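3-hydroxyisobutyryl-CoA hydrolase (Mycobacterium thermoresistibile, PDB 4HDT) probably hydrolyses 3-hydroxyisobutyryl-CoA (3-hydroxy-2-methylpropanoyl-CoA) to the free hydroxy acid and coenzyme A, and binds zinc ions in the crystal. Local coordinates at residues F90-Y95 / E345-G350. Sequence-based numbering, arbitrary orientation.
Sequences FWFDEY and ELTFEG
The C-terminal tail of this crotonase-family chain runs as an extended loop across helix 85-103, and residues 345-350 meet one turn of that helix, 90-95, without a direct hydrogen bond between them. Leu346 carries the contact. Its CG stands anti to the backbone N (chi1 174°), which carries the branch toward the helix; the methyl groups then part, CD1 to Phe92 and CD2 to Tyr95. CD1 sits over one face of the Phe92 ring, offset toward the rim, in a CH-pi contact 4.1 Å from the ring centroid and 25° off the normal. The ring atom closest to Leu346 CD1 is Phe92 CD2, at 3.8 Å. Leu346 CD2 touches Tyr95 CB at 3.8 Å and lies at the edge of the Tyr95 ring, on its CD2 side. Leu289 of helix 285-299 packs on both Leu346 and Tyr95, so the leucine is buried between the two helices that carry the tail. Phe92, with CG anti to its own N (chi1 -165°), reaches out from the helix and crosses Leu346 and Thr347 obliquely. The far edge of its ring meets two oxygens: Glu345 O lies in the ring plane, 3.8 Å from Phe92 CE2, and Thr347 OG1 is 3.8 Å from Phe92 CZ. Tyr95 takes the other course, its CG beside the backbone N, and the phenol runs back from the tail to its hydroxyl, which is hydrogen-bonded to Asp150 and Ser296. Two residues on from Leu346, the Phe348 ring brings its CE2 edge to 4.1 Å from Tyr95 O. Polar ties to neighbouring residues fasten the tail: Glu345 forms a salt bridge with Arg294, while Arg96 NH1 hydrogen-bonds the carbonyl oxygens of Thr347 and Glu349, and Glu351, two residues beyond Glu349, is a zinc ligand.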
loop_
_atom_site.group_PDB
_atom_site.type_symbol
_atom_site.label_atom_id
_atom_site.label_comp_id
_atom_site.label_asym_id
_atom_site.label_seq_id
_atom_site.Cartn_x
_atom_site.Cartn_y
_atom_site.Cartn_z
ATOM N N PHE A 90 10.724 -1.822 12.421
ATOM C CA PHE A 90 10.163 -0.882 11.439
ATOM C C PHE A 90 8.685 -1.225 11.198
ATOM O O PHE A 90 7.824 -0.352 11.272
ATOM C CB PHE A 90 10.970 -0.898 10.116
ATOM C CG PHE A 90 10.313 -0.132 8.997
ATOM C CD1 PHE A 90 10.305 1.246 8.990
ATOM C CD2 PHE A 90 9.660 -0.808 7.996
ATOM C CE1 PHE A 90 9.713 1.970 7.967
ATOM C CE2 PHE A 90 9.036 -0.118 6.975
ATOM C CZ PHE A 90 9.039 1.297 6.972
ATOM N N TRP A 91 8.426 -2.479 10.894
ATOM C CA TRP A 91 7.044 -2.900 10.585
ATOM C C TRP A 91 6.156 -2.730 11.812
ATOM O O TRP A 91 4.988 -2.352 11.678
ATOM C CB TRP A 91 7.027 -4.332 10.105
ATOM C CG TRP A 91 7.575 -4.549 8.753
ATOM C CD1 TRP A 91 7.481 -3.706 7.708
ATOM C CD2 TRP A 91 8.274 -5.692 8.284
ATOM N NE1 TRP A 91 8.085 -4.236 6.601
ATOM C CE2 TRP A 91 8.582 -5.471 6.928
ATOM C CE3 TRP A 91 8.670 -6.886 8.870
ATOM C CZ2 TRP A 91 9.277 -6.433 6.138
ATOM C CZ3 TRP A 91 9.344 -7.847 8.093
ATOM C CH2 TRP A 91 9.655 -7.607 6.757
ATOM N N PHE A 92 6.667 -3.045 12.990
ATOM C CA PHE A 92 5.897 -2.855 14.221
ATOM C C PHE A 92 5.418 -1.397 14.342
ATOM O O PHE A 92 4.235 -1.130 14.532
ATOM C CB PHE A 92 6.759 -3.286 15.423
ATOM C CG PHE A 92 6.013 -3.483 16.702
ATOM C CD1 PHE A 92 5.841 -2.451 17.586
ATOM C CD2 PHE A 92 5.538 -4.728 17.042
ATOM C CE1 PHE A 92 5.156 -2.638 18.788
ATOM C CE2 PHE A 92 4.851 -4.933 18.221
ATOM C CZ PHE A 92 4.652 -3.884 19.090
ATOM N N ASP A 93 6.322 -0.442 14.216
ATOM C CA ASP A 93 6.006 0.971 14.300
ATOM C C ASP A 93 5.173 1.450 13.096
ATOM O O ASP A 93 4.251 2.249 13.241
ATOM C CB ASP A 93 7.293 1.800 14.420
ATOM C CG ASP A 93 7.962 1.656 15.777
ATOM O OD1 ASP A 93 7.279 1.342 16.814
ATOM O OD2 ASP A 93 9.207 1.878 15.861
ATOM N N GLU A 94 5.488 0.935 11.908
ATOM C CA GLU A 94 4.771 1.356 10.714
ATOM C C GLU A 94 3.316 0.905 10.742
ATOM O O GLU A 94 2.427 1.698 10.443
ATOM C CB GLU A 94 5.436 0.814 9.454
ATOM C CG GLU A 94 4.800 1.298 8.154
ATOM C CD GLU A 94 5.425 0.660 6.942
ATOM O OE1 GLU A 94 5.744 -0.543 7.038
ATOM O OE2 GLU A 94 5.589 1.322 5.895
ATOM N N TYR A 95 3.094 -0.330 11.130
ATOM C CA TYR A 95 1.728 -0.863 11.127
ATOM C C TYR A 95 0.916 -0.206 12.236
ATOM O O TYR A 95 -0.272 0.062 12.073
ATOM C CB TYR A 95 1.649 -2.379 11.209
ATOM C CG TYR A 95 2.336 -3.161 10.070
ATOM C CD1 TYR A 95 2.940 -2.525 8.993
ATOM C CD2 TYR A 95 2.403 -4.523 10.121
ATOM C CE1 TYR A 95 3.605 -3.236 8.005
ATOM C CE2 TYR A 95 3.051 -5.255 9.132
ATOM C CZ TYR A 95 3.680 -4.620 8.103
ATOM O OH TYR A 95 4.358 -5.415 7.195
ATOM N N GLU A 345 3.523 -10.782 19.221
ATOM C CA GLU A 345 2.585 -10.416 18.182
ATOM C C GLU A 345 2.526 -8.885 18.090
ATOM O O GLU A 345 2.927 -8.160 19.019
ATOM C CB GLU A 345 1.203 -10.961 18.500
ATOM C CG GLU A 345 1.119 -12.470 18.660
ATOM C CD GLU A 345 1.011 -13.259 17.365
ATOM O OE1 GLU A 345 0.988 -12.698 16.268
ATOM O OE2 GLU A 345 0.943 -14.497 17.442
ATOM N N LEU A 346 2.004 -8.377 16.973
ATOM C CA LEU A 346 1.821 -6.932 16.811
ATOM C C LEU A 346 0.701 -6.535 17.799
ATOM O O LEU A 346 -0.347 -7.195 17.864
ATOM C CB LEU A 346 1.428 -6.615 15.359
ATOM C CG LEU A 346 1.062 -5.166 15.071
ATOM C CD1 LEU A 346 2.277 -4.282 15.224
ATOM C CD2 LEU A 346 0.485 -4.968 13.692
ATOM N N THR A 347 0.970 -5.504 18.595
ATOM C CA THR A 347 -0.015 -4.950 19.536
ATOM C C THR A 347 -0.134 -3.433 19.345
ATOM O O THR A 347 0.749 -2.787 18.773
ATOM C CB THR A 347 0.367 -5.259 21.001
ATOM O OG1 THR A 347 1.689 -4.765 21.271
ATOM C CG2 THR A 347 0.326 -6.740 21.205
ATOM N N PHE A 348 -1.272 -2.880 19.790
ATOM C CA PHE A 348 -1.628 -1.482 19.490
ATOM C C PHE A 348 -1.870 -0.616 20.713
ATOM O O PHE A 348 -2.494 0.436 20.632
ATOM C CB PHE A 348 -2.865 -1.462 18.614
ATOM C CG PHE A 348 -2.657 -2.170 17.325
ATOM C CD1 PHE A 348 -2.902 -3.532 17.240
ATOM C CD2 PHE A 348 -2.243 -1.492 16.206
ATOM C CE1 PHE A 348 -2.695 -4.216 16.062
ATOM C CE2 PHE A 348 -2.054 -2.162 15.025
ATOM C CZ PHE A 348 -2.276 -3.528 14.944
ATOM N N GLU A 349 -1.381 -1.049 21.842
ATOM C CA GLU A 349 -1.667 -0.319 23.053
ATOM C C GLU A 349 -0.602 0.784 23.229
ATOM O O GLU A 349 0.404 0.810 22.474
ATOM C CB GLU A 349 -1.956 -1.334 24.167
ATOM C CG GLU A 349 -3.284 -2.051 23.811
ATOM C CD GLU A 349 -3.596 -3.324 24.588
ATOM O OE1 GLU A 349 -3.272 -3.380 25.782
ATOM O OE2 GLU A 349 -4.231 -4.258 24.013
ATOM N N GLY A 350 -0.881 1.776 24.079
ATOM C CA GLY A 350 -0.073 3.022 24.177
ATOM C C GLY A 350 -0.715 4.279 23.572
ATOM O O GLY A 350 -0.050 5.286 23.304
#